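Local coordinates for putative cytochrome C (Sinorhizobium meliloti, PDB 4PWA), which is a heme c-carrying c-type cytochrome that probably passes electrons between proteins in bacterial sulfite oxidation, at residues V50-A53 with V54-I58; E18-C21 with A22-H25. All blocks are in the same frame, centred on the assembly; numbering follows the deposited sequence.

Contact 1 of 2, residues V50-A53 with V54-I58. With HEC (heme c), chain E.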
ATOM      1  N   VAL A  50     -11.920 -15.340  14.641  1.00 28.19           N
ATOM      2  CA  VAL A  50     -12.371 -14.433  13.588  1.00 25.95           C
ATOM      3  C   VAL A  50     -13.765 -13.901  13.897  1.00 26.28           C
ATOM      4  O   VAL A  50     -13.996 -12.687  13.851  1.00 25.13           O
ATOM      5  CB  VAL A  50     -12.392 -15.099  12.191  1.00 25.70           C
ATOM      6  CG1 VAL A  50     -12.883 -14.098  11.130  1.00 23.91           C
ATOM      7  CG2 VAL A  50     -11.006 -15.648  11.811  1.00 23.94           C
ATOM      8  N   ASN A  51     -14.684 -14.821  14.204  1.00 27.43           N
ATOM      9  CA  ASN A  51     -16.073 -14.484  14.450  1.00 28.11           C
ATOM     10  C   ASN A  51     -16.160 -13.453  15.581  1.00 28.74           C
ATOM     11  O   ASN A  51     -16.842 -12.434  15.466  1.00 28.37           O
ATOM     12  CB  ASN A  51     -16.845 -15.761  14.797  1.00 30.56           C
ATOM     13  CG  ASN A  51     -18.360 -15.553  14.858  1.00 31.56           C
ATOM     14  OD1 ASN A  51     -18.844 -14.540  15.363  1.00 32.65           O
ATOM     15  ND2 ASN A  51     -19.109 -16.528  14.351  1.00 31.09           N
ATOM     16  N   THR A  52     -15.450 -13.709  16.673  1.00 29.37           N
ATOM     17  CA  THR A  52     -15.431 -12.768  17.774  1.00 30.28           C
ATOM     18  C   THR A  52     -14.901 -11.398  17.374  1.00 28.56           C
ATOM     19  O   THR A  52     -15.416 -10.373  17.839  1.00 29.26           O
ATOM     20  CB  THR A  52     -14.601 -13.293  18.940  1.00 31.69           C
ATOM     21  OG1 THR A  52     -15.157 -14.532  19.378  1.00 33.85           O
ATOM     22  CG2 THR A  52     -14.630 -12.298  20.100  1.00 33.35           C
ATOM     23  N   ALA A  53     -13.873 -11.378  16.529  1.00 26.49           N
ATOM     24  CA  ALA A  53     -13.225 -10.120  16.141  1.00 25.06           C
ATOM     25  C   ALA A  53     -14.141  -9.289  15.262  1.00 24.08           C
ATOM     26  O   ALA A  53     -14.334  -8.097  15.486  1.00 23.73           O
ATOM     27  CB  ALA A  53     -11.918 -10.393  15.435  1.00 23.45           C
ATOM     28  N   VAL A  54     -14.722  -9.936  14.266  1.00 24.16           N
ATOM     29  CA  VAL A  54     -15.671  -9.275  13.368  1.00 23.70           C
ATOM     30  C   VAL A  54     -16.900  -8.780  14.117  1.00 25.62           C
ATOM     31  O   VAL A  54     -17.361  -7.666  13.887  1.00 26.11           O
ATOM     32  CB  VAL A  54     -16.084 -10.226  12.225  1.00 23.64           C
ATOM     33  CG1 VAL A  54     -17.134  -9.585  11.315  1.00 21.15           C
ATOM     34  CG2 VAL A  54     -14.825 -10.653  11.411  1.00 20.93           C
ATOM     35  N   THR A  55     -17.425  -9.605  15.019  1.00 27.57           N
ATOM     36  CA  THR A  55     -18.659  -9.299  15.732  1.00 29.40           C
ATOM     37  C   THR A  55     -18.486  -8.130  16.711  1.00 30.65           C
ATOM     38  O   THR A  55     -19.302  -7.203  16.733  1.00 31.55           O
ATOM     39  CB  THR A  55     -19.167 -10.551  16.474  1.00 31.42           C
ATOM     40  OG1 THR A  55     -19.385 -11.605  15.527  1.00 31.55           O
ATOM     41  CG2 THR A  55     -20.470 -10.288  17.222  1.00 33.21           C
ATOM     42  N   ASN A  56     -17.417  -8.157  17.495  1.00 31.08           N
ATOM     43  CA  ASN A  56     -17.244  -7.194  18.583  1.00 32.89           C
ATOM     44  C   ASN A  56     -16.302  -6.055  18.251  1.00 31.97           C
ATOM     45  O   ASN A  56     -16.306  -5.020  18.914  1.00 32.85           O
ATOM     46  CB  ASN A  56     -16.677  -7.896  19.818  1.00 34.70           C
ATOM     47  CG  ASN A  56     -17.557  -9.022  20.317  1.00 37.38           C
ATOM     48  OD1 ASN A  56     -18.717  -9.138  19.943  1.00 39.14           O
ATOM     49  ND2 ASN A  56     -16.999  -9.857  21.182  1.00 40.81           N
ATOM     50  N   GLY A  57     -15.477  -6.252  17.231  1.00 30.17           N
ATOM     51  CA  GLY A  57     -14.343  -5.384  17.018  1.00 29.69           C
ATOM     52  C   GLY A  57     -13.283  -5.699  18.054  1.00 30.25           C
ATOM     53  O   GLY A  57     -13.506  -6.472  18.985  1.00 31.83           O
ATOM     54  N   ILE A  58     -12.123  -5.089  17.882  1.00 29.75           N
ATOM     55  CA  ILE A  58     -10.983  -5.308  18.764  1.00 30.08           C
ATOM     56  C   ILE A  58      -9.980  -4.219  18.447  1.00 29.75           C
ATOM     57  O   ILE A  58      -9.628  -4.021  17.290  1.00 28.30           O
ATOM     58  CB  ILE A  58     -10.355  -6.700  18.533  1.00 29.31           C
ATOM     59  CG1 ILE A  58      -8.997  -6.805  19.242  1.00 29.63           C
ATOM     60  CG2 ILE A  58     -10.229  -6.978  17.038  1.00 26.67           C
ATOM     61  CD1 ILE A  58      -8.505  -8.212  19.388  1.00 30.52           C
TER
HETATM   62 FE   HEC E 201      -9.498  -7.022  11.154  1.00 19.58          FE
HETATM   63  CHA HEC E 201      -7.659  -7.720  13.936  1.00 19.97           C
HETATM   64  CHB HEC E 201     -10.266 -10.276  10.775  1.00 20.25           C
HETATM   65  CHC HEC E 201     -11.720  -6.167   8.729  1.00 21.15           C
HETATM   66  CHD HEC E 201      -8.170  -3.904  10.991  1.00 20.93           C
HETATM   67  NA  HEC E 201      -9.090  -8.671  12.187  1.00 19.81           N
HETATM   68  C1A HEC E 201      -8.246  -8.768  13.272  1.00 20.40           C
HETATM   69  C2A HEC E 201      -8.109 -10.168  13.623  1.00 21.45           C
HETATM   70  C3A HEC E 201      -8.811 -10.883  12.750  1.00 20.25           C
HETATM   71  C4A HEC E 201      -9.433  -9.952  11.818  1.00 20.67           C
HETATM   72  CMA HEC E 201      -8.928 -12.414  12.739  1.00 19.21           C
HETATM   73  CAA HEC E 201      -7.273 -10.714  14.798  1.00 21.69           C
HETATM   74  CBA HEC E 201      -8.068 -10.468  16.072  1.00 23.18           C
HETATM   75  CGA HEC E 201      -7.398 -11.096  17.269  1.00 25.31           C
HETATM   76  O1A HEC E 201      -8.078 -11.891  17.967  1.00 25.75           O
HETATM   77  O2A HEC E 201      -6.193 -10.815  17.537  1.00 26.75           O
HETATM   78  NB  HEC E 201     -10.740  -8.023   9.994  1.00 19.86           N
HETATM   79  C1B HEC E 201     -10.975  -9.375  10.025  1.00 20.13           C
HETATM   80  C2B HEC E 201     -12.124  -9.655   9.193  1.00 20.21           C
HETATM   81  C3B HEC E 201     -12.489  -8.529   8.602  1.00 20.58           C
HETATM   82  C4B HEC E 201     -11.654  -7.476   9.117  1.00 21.13           C
HETATM   83  CMB HEC E 201     -12.700 -11.048   8.861  1.00 20.61           C
HETATM   84  CAB HEC E 201     -13.655  -8.348   7.606  1.00 20.18           C
HETATM   85  CBB HEC E 201     -15.026  -8.553   8.270  1.00 21.28           C
HETATM   86  NC  HEC E 201      -9.838  -5.363  10.042  1.00 19.21           N
HETATM   87  C1C HEC E 201     -10.848  -5.180   9.127  1.00 20.68           C
HETATM   88  C2C HEC E 201     -11.040  -3.765   8.882  1.00 18.90           C
HETATM   89  C3C HEC E 201      -9.917  -3.167   9.320  1.00 19.89           C
HETATM   90  C4C HEC E 201      -9.233  -4.148  10.168  1.00 20.72           C
HETATM   91  CMC HEC E 201     -11.877  -3.307   7.675  1.00 16.82           C
HETATM   92  CAC HEC E 201      -9.433  -1.688   9.188  1.00 19.42           C
HETATM   93  CBC HEC E 201     -10.337  -0.514   8.756  1.00 18.48           C
HETATM   94  ND  HEC E 201      -8.131  -5.991  12.283  1.00 19.35           N
HETATM   95  C1D HEC E 201      -7.739  -4.687  12.029  1.00 19.83           C
HETATM   96  C2D HEC E 201      -6.794  -4.247  13.027  1.00 17.51           C
HETATM   97  C3D HEC E 201      -6.624  -5.432  13.962  1.00 18.77           C
HETATM   98  C4D HEC E 201      -7.481  -6.468  13.414  1.00 19.84           C
HETATM   99  CMD HEC E 201      -6.097  -2.876  13.111  1.00 17.12           C
HETATM  100  CAD HEC E 201      -5.712  -5.504  15.208  1.00 19.51           C
HETATM  101  CBD HEC E 201      -6.570  -5.459  16.459  1.00 19.14           C
HETATM  102  CGD HEC E 201      -5.692  -5.271  17.670  1.00 21.12           C
HETATM  103  O1D HEC E 201      -5.089  -6.281  18.123  1.00 20.71           O
HETATM  104  O2D HEC E 201      -5.617  -4.117  18.187  1.00 22.81           O

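Contact 2 of 2, residues E18-C21 with A22-H25. With HEC (heme c), chain E.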
ATOM      1  N   GLU A  18     -17.770  -3.975   5.088  1.00 28.23           N
ATOM      2  CA  GLU A  18     -17.608  -2.522   5.070  1.00 29.48           C
ATOM      3  C   GLU A  18     -16.928  -2.074   6.373  1.00 29.08           C
ATOM      4  O   GLU A  18     -17.492  -2.269   7.458  1.00 29.44           O
ATOM      5  CB  GLU A  18     -18.971  -1.832   4.924  1.00 31.19           C
ATOM      6  CG  GLU A  18     -19.518  -1.875   3.488  1.00 34.36           C
ATOM      7  CD  GLU A  18     -20.830  -1.125   3.294  1.00 38.57           C
ATOM      8  OE1 GLU A  18     -21.114  -0.170   4.060  1.00 41.83           O
ATOM      9  OE2 GLU A  18     -21.583  -1.498   2.360  1.00 41.07           O
ATOM     10  N   PRO A  19     -15.691  -1.546   6.279  1.00 28.14           N
ATOM     11  CA  PRO A  19     -14.835  -1.516   5.091  1.00 27.41           C
ATOM     12  C   PRO A  19     -14.446  -2.942   4.752  1.00 26.11           C
ATOM     13  O   PRO A  19     -14.633  -3.823   5.579  1.00 25.23           O
ATOM     14  CB  PRO A  19     -13.615  -0.704   5.548  1.00 27.65           C
ATOM     15  CG  PRO A  19     -14.051  -0.015   6.806  1.00 28.68           C
ATOM     16  CD  PRO A  19     -15.030  -0.927   7.436  1.00 28.59           C
ATOM     17  N   GLN A  20     -13.931  -3.184   3.557  1.00 26.05           N
ATOM     18  CA  GLN A  20     -13.590  -4.561   3.151  1.00 25.59           C
ATOM     19  C   GLN A  20     -12.391  -5.125   3.941  1.00 24.13           C
ATOM     20  O   GLN A  20     -11.421  -4.423   4.177  1.00 22.94           O
ATOM     21  CB  GLN A  20     -13.347  -4.619   1.645  1.00 26.33           C
ATOM     22  CG  GLN A  20     -14.641  -4.489   0.857  1.00 29.51           C
ATOM     23  CD  GLN A  20     -14.597  -3.496  -0.278  1.00 32.53           C
ATOM     24  OE1 GLN A  20     -13.534  -3.039  -0.687  1.00 36.25           O
ATOM     25  NE2 GLN A  20     -15.766  -3.165  -0.805  1.00 34.64           N
ATOM     26  N   CYS A  21     -12.493  -6.383   4.374  1.00 23.51           N
ATOM     27  CA  CYS A  21     -11.408  -7.029   5.121  1.00 22.85           C
ATOM     28  C   CYS A  21     -10.109  -6.951   4.350  1.00 22.54           C
ATOM     29  O   CYS A  21      -9.063  -6.690   4.939  1.00 22.04           O
ATOM     30  CB  CYS A  21     -11.693  -8.511   5.382  1.00 22.98           C
ATOM     31  SG  CYS A  21     -13.328  -8.910   5.943  1.00 23.73           S
ATOM     32  N   ALA A  22     -10.194  -7.180   3.033  1.00 22.74           N
ATOM     33  CA  ALA A  22      -9.030  -7.178   2.131  1.00 22.93           C
ATOM     34  C   ALA A  22      -8.272  -5.861   2.109  1.00 23.29           C
ATOM     35  O   ALA A  22      -7.082  -5.850   1.805  1.00 23.67           O
ATOM     36  CB  ALA A  22      -9.442  -7.557   0.690  1.00 22.90           C
ATOM     37  N   LEU A  23      -8.954  -4.755   2.390  1.00 23.60           N
ATOM     38  CA  LEU A  23      -8.292  -3.444   2.419  1.00 24.52           C
ATOM     39  C   LEU A  23      -7.399  -3.281   3.650  1.00 24.06           C
ATOM     40  O   LEU A  23      -6.407  -2.562   3.601  1.00 25.19           O
ATOM     41  CB  LEU A  23      -9.314  -2.295   2.355  1.00 25.35           C
ATOM     42  CG  LEU A  23     -10.123  -2.120   1.059  1.00 27.00           C
ATOM     43  CD1 LEU A  23     -11.109  -0.929   1.141  1.00 29.26           C
ATOM     44  CD2 LEU A  23      -9.212  -1.951  -0.123  1.00 28.59           C
ATOM     45  N   CYS A  24      -7.752  -3.937   4.752  1.00 23.16           N
ATOM     46  CA  CYS A  24      -6.985  -3.825   5.995  1.00 23.13           C
ATOM     47  C   CYS A  24      -6.052  -5.034   6.218  1.00 22.11           C
ATOM     48  O   CYS A  24      -5.013  -4.923   6.879  1.00 22.08           O
ATOM     49  CB  CYS A  24      -7.933  -3.658   7.195  1.00 23.16           C
ATOM     50  SG  CYS A  24      -8.757  -1.997   7.468  1.00 25.86           S
ATOM     51  N   HIS A  25      -6.405  -6.189   5.664  1.00 21.59           N
ATOM     52  CA  HIS A  25      -5.695  -7.437   5.980  1.00 21.26           C
ATOM     53  C   HIS A  25      -5.062  -8.115   4.779  1.00 21.36           C
ATOM     54  O   HIS A  25      -5.590  -8.047   3.662  1.00 21.65           O
ATOM     55  CB  HIS A  25      -6.674  -8.428   6.592  1.00 21.28           C
ATOM     56  CG  HIS A  25      -7.062  -8.098   7.992  1.00 21.39           C
ATOM     57  ND1 HIS A  25      -6.254  -8.390   9.069  1.00 20.31           N
ATOM     58  CD2 HIS A  25      -8.172  -7.511   8.493  1.00 21.43           C
ATOM     59  CE1 HIS A  25      -6.856  -8.001  10.176  1.00 21.99           C
ATOM     60  NE2 HIS A  25      -8.022  -7.465   9.855  1.00 22.51           N
TER
HETATM   61 FE   HEC E 201      -9.498  -7.022  11.154  1.00 19.58          FE
HETATM   62  CHA HEC E 201      -7.659  -7.720  13.936  1.00 19.97           C
HETATM   63  CHB HEC E 201     -10.266 -10.276  10.775  1.00 20.25           C
HETATM   64  CHC HEC E 201     -11.720  -6.167   8.729  1.00 21.15           C
HETATM   65  CHD HEC E 201      -8.170  -3.904  10.991  1.00 20.93           C
HETATM   66  NA  HEC E 201      -9.090  -8.671  12.187  1.00 19.81           N
HETATM   67  C1A HEC E 201      -8.246  -8.768  13.272  1.00 20.40           C
HETATM   68  C2A HEC E 201      -8.109 -10.168  13.623  1.00 21.45           C
HETATM   69  C3A HEC E 201      -8.811 -10.883  12.750  1.00 20.25           C
HETATM   70  C4A HEC E 201      -9.433  -9.952  11.818  1.00 20.67           C
HETATM   71  CMA HEC E 201      -8.928 -12.414  12.739  1.00 19.21           C
HETATM   72  CAA HEC E 201      -7.273 -10.714  14.798  1.00 21.69           C
HETATM   73  CBA HEC E 201      -8.068 -10.468  16.072  1.00 23.18           C
HETATM   74  CGA HEC E 201      -7.398 -11.096  17.269  1.00 25.31           C
HETATM   75  O1A HEC E 201      -8.078 -11.891  17.967  1.00 25.75           O
HETATM   76  O2A HEC E 201      -6.193 -10.815  17.537  1.00 26.75           O
HETATM   77  NB  HEC E 201     -10.740  -8.023   9.994  1.00 19.86           N
HETATM   78  C1B HEC E 201     -10.975  -9.375  10.025  1.00 20.13           C
HETATM   79  C2B HEC E 201     -12.124  -9.655   9.193  1.00 20.21           C
HETATM   80  C3B HEC E 201     -12.489  -8.529   8.602  1.00 20.58           C
HETATM   81  C4B HEC E 201     -11.654  -7.476   9.117  1.00 21.13           C
HETATM   82  CMB HEC E 201     -12.700 -11.048   8.861  1.00 20.61           C
HETATM   83  CAB HEC E 201     -13.655  -8.348   7.606  1.00 20.18           C
HETATM   84  CBB HEC E 201     -15.026  -8.553   8.270  1.00 21.28           C
HETATM   85  NC  HEC E 201      -9.838  -5.363  10.042  1.00 19.21           N
HETATM   86  C1C HEC E 201     -10.848  -5.180   9.127  1.00 20.68           C
HETATM   87  C2C HEC E 201     -11.040  -3.765   8.882  1.00 18.90           C
HETATM   88  C3C HEC E 201      -9.917  -3.167   9.320  1.00 19.89           C
HETATM   89  C4C HEC E 201      -9.233  -4.148  10.168  1.00 20.72           C
HETATM   90  CMC HEC E 201     -11.877  -3.307   7.675  1.00 16.82           C
HETATM   91  CAC HEC E 201      -9.433  -1.688   9.188  1.00 19.42           C
HETATM   92  CBC HEC E 201     -10.337  -0.514   8.756  1.00 18.48           C
HETATM   93  ND  HEC E 201      -8.131  -5.991  12.283  1.00 19.35           N
HETATM   94  C1D HEC E 201      -7.739  -4.687  12.029  1.00 19.83           C
HETATM   95  C2D HEC E 201      -6.794  -4.247  13.027  1.00 17.51           C
HETATM   96  C3D HEC E 201      -6.624  -5.432  13.962  1.00 18.77           C
HETATM   97  C4D HEC E 201      -7.481  -6.468  13.414  1.00 19.84           C
HETATM   98  CMD HEC E 201      -6.097  -2.876  13.111  1.00 17.12           C
HETATM   99  CAD HEC E 201      -5.712  -5.504  15.208  1.00 19.51           C
HETATM  100  CBD HEC E 201      -6.570  -5.459  16.459  1.00 19.14           C
HETATM  101  CGD HEC E 201      -5.692  -5.271  17.670  1.00 21.12           C
HETATM  102  O1D HEC E 201      -5.089  -6.281  18.123  1.00 20.71           O
HETATM  103  O2D HEC E 201      -5.617  -4.117  18.187  1.00 22.81           O

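Contact 1 of 2, residues V50-A53 with V54-I58
The last turns of helix 47-56 form one wall of the heme pocket, where V50 packs on V54 and A53 on I58 while the helix winds to its end. V50 and V54, one turn apart, run alongside each other, both directed to the heme, CG1 of V50 resting 4.0 Å from CG2 of V54. Both methyls close on CMB of the heme, V54 CG2 coming to 3.3 Å from it. V54 turns CG1 away from its own backbone N (chi1 177°), which carries that branch to CBB of the heme. On another flank, where N51 and T55 touch I72 of helix 69-82, the chemistry is partly polar. OG1 of T55 folds back to 2.7 Å from N51 O and 3.0 Å from N51 OD1, and N51 O accepts a hydrogen bond from T55 N. At the end of the helix G57 takes a positive phi (74°), easily reached without a side chain; its N gives only a weak bond to A53 O. The chain then swings I58 back to the heme: CG2 lies 4.1 Å from A53 CB, and CD1 lies 3.7 Å from HEC CGA, while CG1 meets CBD of the other propionate arm. With an alanine here, A53 CB and the two propionate arms would probably lose apolar cover, leaving those arms freer to turn. The small and branched apolar residues therefore follow the heme edge closely, while N51 and T55 bring their polar groups together away from it; at CMB the match of V50 and V54 is purely apolar, methyl against methyl.

Contact 2 of 2, residues E18-C21 with A22-H25
C21 and H25 meet through the backbone oxygen of C21, which stands near the plane of the imidazole ring at its edge, 3.4 Å from H25 CB. The same oxygen accepts H25 N at 2.8 Å, the nitrogen almost in line with the C=O although the N-H is bent at 140°, and C24 N from above the carbonyl plane, so that one acceptor ties the histidine and the second cysteine into a single turn. Three side chains leave this turn for the heme. C21 SG is bonded to CAB and C24 SG to CAC, two thioethers that fix neighbouring pyrrole edges, while the ring of H25 stands on one face of the porphyrin and brings NE2 to 2.0 Å from the iron. For H25, CG lies anti to the carbonyl carbon (chi1 -74°), which directs the imidazole toward the metal; ND1 is hydrogen-bonded to P38 O, which probably fixes the ring's rotation and may make it a stronger donor. M61 SD supplies the ligand on the other axial side. Away from the heme, Q20 and L23 pass each other at a slant, with Q20 OE1 3.7 Å from L23 CD1; Q20 NE2 is held by E15 O. Before the turn P19, after a cis peptide, lays its ring against methyl CMC. V33 of a second subunit packs on L23 and C24. Two cysteines separated by two residues and followed at once by the iron ligand make the CXXCH heme-attachment motif of c-type cytochromes.

Overall arrangement
Contact 2 precedes contact 1 along the chain, and both reach the same heme, yet their centres lie 13 Å apart and their nearest atoms about 6 Å apart, without touching. Each is partly buried, with most of its heme-facing residues buried and others exposed. The short helix 21-24 in contact 2 holds the cofactor by covalent and metal bonds, whereas the end of helix 47-56 in contact 1 packs against it without a bond, mostly through apolar carbons. Their surroundings differ too: contact 1 rests on helix 69-82, contact 2 on helix 4-16 and a second subunit. M61, near I58 and sharing the iron with H25, relates the two sites.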